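Local atomic coordinates of aminoacyl-histidine dipeptidase (Vibrio alginolyticus, PDB entry 3MRU), a protein that probably hydrolyses dipeptides such as Xaa-His substrates, as a zinc-dependent metallopeptidase of the M20C family. Residues Y181-F194 / A392-D406. Numbering follows the deposited sequence.
Sequences YMGCAGGIDGAMTF and AQIEFSGAYPGWKPD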
loop_
_atom_site.group_PDB
_atom_site.type_symbol
_atom_site.label_atom_id
_atom_site.label_comp_id
_atom_site.label_asym_id
_atom_site.label_seq_id
_atom_site.Cartn_x
_atom_site.Cartn_y
_atom_site.Cartn_z
ATOM N N TYR A 181 -10.428 -1.157 9.027
ATOM C CA TYR A 181 -9.015 -0.859 9.197
ATOM C C TYR A 181 -8.787 0.006 10.423
ATOM O O TYR A 181 -9.427 1.046 10.587
ATOM C CB TYR A 181 -8.437 -0.181 7.947
ATOM C CG TYR A 181 -8.350 -1.107 6.759
ATOM C CD1 TYR A 181 -8.706 -0.675 5.488
ATOM C CD2 TYR A 181 -7.940 -2.428 6.913
ATOM C CE1 TYR A 181 -8.648 -1.536 4.395
ATOM C CE2 TYR A 181 -7.873 -3.287 5.839
ATOM C CZ TYR A 181 -8.228 -2.842 4.582
ATOM O OH TYR A 181 -8.161 -3.707 3.510
ATOM N N MET A 182 -7.887 -0.435 11.293
ATOM C CA MET A 182 -7.564 0.336 12.486
ATOM C C MET A 182 -6.111 0.787 12.473
ATOM O O MET A 182 -5.661 1.504 13.386
ATOM C CB MET A 182 -7.883 -0.438 13.766
ATOM C CG MET A 182 -7.224 -1.800 13.870
ATOM S SD MET A 182 -7.765 -2.686 15.346
ATOM C CE MET A 182 -7.296 -1.548 16.673
ATOM N N GLY A 183 -5.386 0.381 11.432
ATOM C CA GLY A 183 -4.005 0.785 11.286
ATOM C C GLY A 183 -3.393 0.367 9.975
ATOM O O GLY A 183 -3.892 -0.549 9.289
ATOM N N CYS A 184 -2.293 1.042 9.631
ATOM C CA CYS A 184 -1.452 0.624 8.504
ATOM C C CYS A 184 0.021 0.966 8.704
ATOM O O CYS A 184 0.387 1.700 9.614
ATOM C CB CYS A 184 -1.972 1.211 7.185
ATOM S SG CYS A 184 -1.898 2.979 7.134
ATOM N N ALA A 185 0.848 0.418 7.825
ATOM C CA ALA A 185 2.281 0.655 7.837
ATOM C C ALA A 185 2.682 1.904 7.066
ATOM O O ALA A 185 2.149 2.186 5.995
ATOM C CB ALA A 185 3.011 -0.564 7.273
ATOM N N GLY A 186 3.632 2.647 7.622
ATOM C CA GLY A 186 4.332 3.686 6.881
ATOM C C GLY A 186 5.365 2.978 6.048
ATOM O O GLY A 186 5.400 1.744 6.010
ATOM N N GLY A 187 6.207 3.731 5.366
ATOM C CA GLY A 187 7.282 3.097 4.630
ATOM C C GLY A 187 8.405 4.052 4.339
ATOM O O GLY A 187 8.275 5.246 4.605
ATOM N N ILE A 188 9.504 3.532 3.798
ATOM C CA ILE A 188 10.578 4.373 3.317
ATOM C C ILE A 188 11.516 3.581 2.413
ATOM O O ILE A 188 11.860 2.431 2.716
ATOM C CB ILE A 188 11.333 4.957 4.481
ATOM C CG1 ILE A 188 12.297 6.039 4.014
ATOM C CG2 ILE A 188 12.010 3.848 5.267
ATOM C CD1 ILE A 188 13.569 5.620 3.398
ATOM N N ASP A 189 11.909 4.192 1.297
ATOM C CA ASP A 189 12.780 3.559 0.335
ATOM C C ASP A 189 14.165 3.783 0.809
ATOM O O ASP A 189 14.500 4.877 1.210
ATOM C CB ASP A 189 12.657 4.231 -1.027
ATOM C CG ASP A 189 11.229 4.193 -1.594
ATOM O OD1 ASP A 189 10.625 3.093 -1.642
ATOM O OD2 ASP A 189 10.713 5.266 -2.016
ATOM N N GLY A 190 14.972 2.731 0.761
ATOM C CA GLY A 190 16.416 2.809 1.027
ATOM C C GLY A 190 17.265 2.341 -0.146
ATOM O O GLY A 190 16.825 1.536 -0.976
ATOM N N ALA A 191 18.483 2.859 -0.229
ATOM C CA ALA A 191 19.394 2.495 -1.302
ATOM C C ALA A 191 20.862 2.442 -0.854
ATOM O O ALA A 191 21.495 3.472 -0.622
ATOM C CB ALA A 191 19.203 3.487 -2.417
ATOM N N MET A 192 21.391 1.231 -0.731
ATOM C CA MET A 192 22.772 1.046 -0.365
ATOM C C MET A 192 23.617 0.885 -1.611
ATOM O O MET A 192 23.405 -0.034 -2.401
ATOM C CB MET A 192 22.913 -0.168 0.517
ATOM C CG MET A 192 24.149 -0.122 1.341
ATOM S SD MET A 192 24.232 -1.547 2.407
ATOM C CE MET A 192 23.144 -1.102 3.761
ATOM N N THR A 193 24.585 1.780 -1.780
ATOM C CA THR A 193 25.347 1.839 -3.009
ATOM C C THR A 193 26.800 1.630 -2.701
ATOM O O THR A 193 27.295 2.077 -1.666
ATOM C CB THR A 193 25.190 3.200 -3.723
ATOM O OG1 THR A 193 24.125 3.958 -3.123
ATOM C CG2 THR A 193 24.924 2.985 -5.221
ATOM N N PHE A 194 27.472 0.952 -3.624
ATOM C CA PHE A 194 28.875 0.558 -3.462
ATOM C C PHE A 194 29.730 1.130 -4.582
ATOM O O PHE A 194 29.358 1.059 -5.763
ATOM C CB PHE A 194 29.014 -0.975 -3.431
ATOM C CG PHE A 194 28.416 -1.602 -2.207
ATOM C CD1 PHE A 194 27.051 -1.891 -2.152
ATOM C CD2 PHE A 194 29.206 -1.880 -1.108
ATOM C CE1 PHE A 194 26.489 -2.427 -1.033
ATOM C CE2 PHE A 194 28.649 -2.438 0.025
ATOM C CZ PHE A 194 27.290 -2.701 0.066
ATOM N N ALA A 392 29.944 1.717 2.392
ATOM C CA ALA A 392 28.964 1.989 1.342
ATOM C C ALA A 392 28.084 3.164 1.741
ATOM O O ALA A 392 28.154 3.640 2.874
ATOM C CB ALA A 392 28.128 0.771 1.113
ATOM N N GLN A 393 27.245 3.625 0.819
ATOM C CA GLN A 393 26.363 4.753 1.099
ATOM C C GLN A 393 24.891 4.352 1.036
ATOM O O GLN A 393 24.499 3.602 0.154
ATOM C CB GLN A 393 26.659 5.862 0.096
ATOM C CG GLN A 393 26.150 7.253 0.482
ATOM C CD GLN A 393 26.268 8.246 -0.701
ATOM O OE1 GLN A 393 27.370 8.751 -1.006
ATOM N NE2 GLN A 393 25.128 8.514 -1.381
ATOM N N ILE A 394 24.087 4.828 1.981
ATOM C CA ILE A 394 22.631 4.727 1.850
ATOM C C ILE A 394 21.946 6.065 1.891
ATOM O O ILE A 394 22.311 6.920 2.684
ATOM C CB ILE A 394 21.942 3.885 2.931
ATOM C CG1 ILE A 394 22.364 4.307 4.336
ATOM C CG2 ILE A 394 22.166 2.410 2.721
ATOM C CD1 ILE A 394 21.444 3.830 5.460
ATOM N N GLU A 395 20.942 6.216 1.035
ATOM C CA GLU A 395 20.095 7.390 1.000
ATOM C C GLU A 395 18.684 6.919 1.241
ATOM O O GLU A 395 18.263 5.873 0.728
ATOM C CB GLU A 395 20.092 8.072 -0.368
ATOM C CG GLU A 395 21.411 8.350 -1.053
ATOM C CD GLU A 395 21.207 9.006 -2.437
ATOM O OE1 GLU A 395 20.273 8.590 -3.192
ATOM O OE2 GLU A 395 21.980 9.949 -2.767
ATOM N N PHE A 396 17.944 7.715 2.001
ATOM C CA PHE A 396 16.527 7.474 2.239
ATOM C C PHE A 396 15.655 8.534 1.572
ATOM O O PHE A 396 16.085 9.682 1.363
ATOM C CB PHE A 396 16.245 7.384 3.740
ATOM C CG PHE A 396 16.895 6.190 4.401
ATOM C CD1 PHE A 396 17.844 6.360 5.398
ATOM C CD2 PHE A 396 16.570 4.892 4.007
ATOM C CE1 PHE A 396 18.434 5.262 6.001
ATOM C CE2 PHE A 396 17.168 3.807 4.600
ATOM C CZ PHE A 396 18.104 3.996 5.593
ATOM N N SER A 397 14.437 8.129 1.231
ATOM C CA SER A 397 13.495 8.977 0.556
ATOM C C SER A 397 12.202 8.219 0.478
ATOM O O SER A 397 12.140 7.076 0.912
ATOM C CB SER A 397 13.985 9.229 -0.844
ATOM O OG SER A 397 14.423 7.999 -1.354
ATOM N N GLY A 398 11.180 8.861 -0.087
ATOM C CA GLY A 398 9.848 8.281 -0.250
ATOM C C GLY A 398 9.235 7.887 1.075
ATOM O O GLY A 398 8.532 6.876 1.158
ATOM N N ALA A 399 9.514 8.677 2.109
ATOM C CA ALA A 399 9.070 8.385 3.468
ATOM C C ALA A 399 7.631 8.828 3.662
ATOM O O ALA A 399 7.295 9.969 3.350
ATOM C CB ALA A 399 9.961 9.079 4.465
ATOM N N TYR A 400 6.795 7.936 4.190
ATOM C CA TYR A 400 5.395 8.249 4.512
ATOM C C TYR A 400 4.933 7.622 5.836
ATOM O O TYR A 400 5.254 6.471 6.142
ATOM C CB TYR A 400 4.465 7.839 3.369
ATOM C CG TYR A 400 4.593 6.392 2.933
ATOM C CD1 TYR A 400 3.718 5.414 3.425
ATOM C CD2 TYR A 400 5.585 5.998 2.027
ATOM C CE1 TYR A 400 3.826 4.087 3.034
ATOM C CE2 TYR A 400 5.694 4.669 1.622
ATOM C CZ TYR A 400 4.808 3.726 2.134
ATOM O OH TYR A 400 4.903 2.421 1.747
ATOM N N PRO A 401 4.156 8.376 6.617
ATOM C CA PRO A 401 3.764 7.961 7.961
ATOM C C PRO A 401 2.875 6.729 8.013
ATOM O O PRO A 401 2.130 6.450 7.082
ATOM C CB PRO A 401 2.994 9.172 8.491
ATOM C CG PRO A 401 2.568 9.911 7.272
ATOM C CD PRO A 401 3.616 9.698 6.259
ATOM N N GLY A 402 2.983 5.996 9.115
ATOM C CA GLY A 402 2.148 4.833 9.371
ATOM C C GLY A 402 1.056 5.204 10.349
ATOM O O GLY A 402 1.038 6.327 10.862
ATOM N N TRP A 403 0.160 4.254 10.609
ATOM C CA TRP A 403 -0.991 4.454 11.472
ATOM C C TRP A 403 -1.013 3.368 12.562
ATOM O O TRP A 403 -1.400 2.221 12.292
ATOM C CB TRP A 403 -2.251 4.433 10.594
ATOM C CG TRP A 403 -3.600 4.411 11.288
ATOM C CD1 TRP A 403 -3.916 4.884 12.544
ATOM C CD2 TRP A 403 -4.828 3.931 10.727
ATOM N NE1 TRP A 403 -5.250 4.684 12.802
ATOM C CE2 TRP A 403 -5.837 4.113 11.704
ATOM C CE3 TRP A 403 -5.172 3.354 9.490
ATOM C CZ2 TRP A 403 -7.166 3.741 11.484
ATOM C CZ3 TRP A 403 -6.485 2.977 9.274
ATOM C CH2 TRP A 403 -7.471 3.179 10.267
ATOM N N LYS A 404 -0.599 3.721 13.787
ATOM C CA LYS A 404 -0.499 2.717 14.847
ATOM C C LYS A 404 -1.860 2.303 15.390
ATOM O O LYS A 404 -2.659 3.151 15.769
ATOM C CB LYS A 404 0.486 3.141 15.965
ATOM C CG LYS A 404 -0.070 3.944 17.170
ATOM C CD LYS A 404 1.048 4.443 18.102
ATOM C CE LYS A 404 1.989 5.382 17.338
ATOM N NZ LYS A 404 2.920 6.182 18.194
ATOM N N PRO A 405 -2.135 0.994 15.411
ATOM C CA PRO A 405 -3.411 0.509 15.928
ATOM C C PRO A 405 -3.529 0.536 17.465
ATOM O O PRO A 405 -2.755 -0.103 18.174
ATOM C CB PRO A 405 -3.483 -0.925 15.386
ATOM C CG PRO A 405 -2.074 -1.347 15.216
ATOM C CD PRO A 405 -1.270 -0.101 14.940
ATOM N N ASP A 406 -4.505 1.288 17.959
ATOM C CA ASP A 406 -4.847 1.315 19.382
ATOM C C ASP A 406 -5.995 0.352 19.685
ATOM O O ASP A 406 -7.127 0.557 19.230
ATOM C CB ASP A 406 -5.232 2.730 19.811
ATOM C CG ASP A 406 -5.841 2.775 21.209
ATOM O OD1 ASP A 406 -5.325 2.070 22.124
ATOM O OD2 ASP A 406 -6.838 3.519 21.390
#
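Gly187 and Tyr400, Asp189 and Ser397, Ala191 and Glu395, and Thr193 and Gln393 are the hydrogen-bonded pairs of an antiparallel ladder in which strand 393-400 runs alongside strand 186-194, within a large mixed sheet of this M20 peptidase. Gly187 N donates to Tyr400 O at 3.0 Å and Tyr400 N returns a bond to Gly187 O. Between the Gly187 and Asp189 pairs the register slips by one residue, a beta bulge: Gly398 and Ala399 both face Ile188, and Gly398 takes a positive phi. Strand 361-370 bonds the other edge of 186-194.

Gly187 CA sits over the face of the Tyr400 ring, 3.9 Å from its centroid; Tyr400 CG, between its backbone N and carbonyl carbon (chi1 54°), brings the ring back over the glycine. Ala392 CB lies over one face of the Phe194 ring, toward the CE2 side, 3.7 Å from the centroid, and Ile394 CG2 touches Met192 CB on the face that helix 373-389 packs against.

Beyond the ladder, Cys184 and Trp403 form a single bridge, with Trp403 N 2.8 Å from Cys184 O. Here the chain nears the zinc-bearing part: the Tyr181 side chain is about 8 Å from that of zinc ligand Asp173. Met182 O, near the rim, and Gly183 CA, 3.6 Å from the six-membered ring's centroid, lie over one face of the Trp403 indole; Cys184 SG approaches that ring at its edge, 3.8 Å from Trp403 CB.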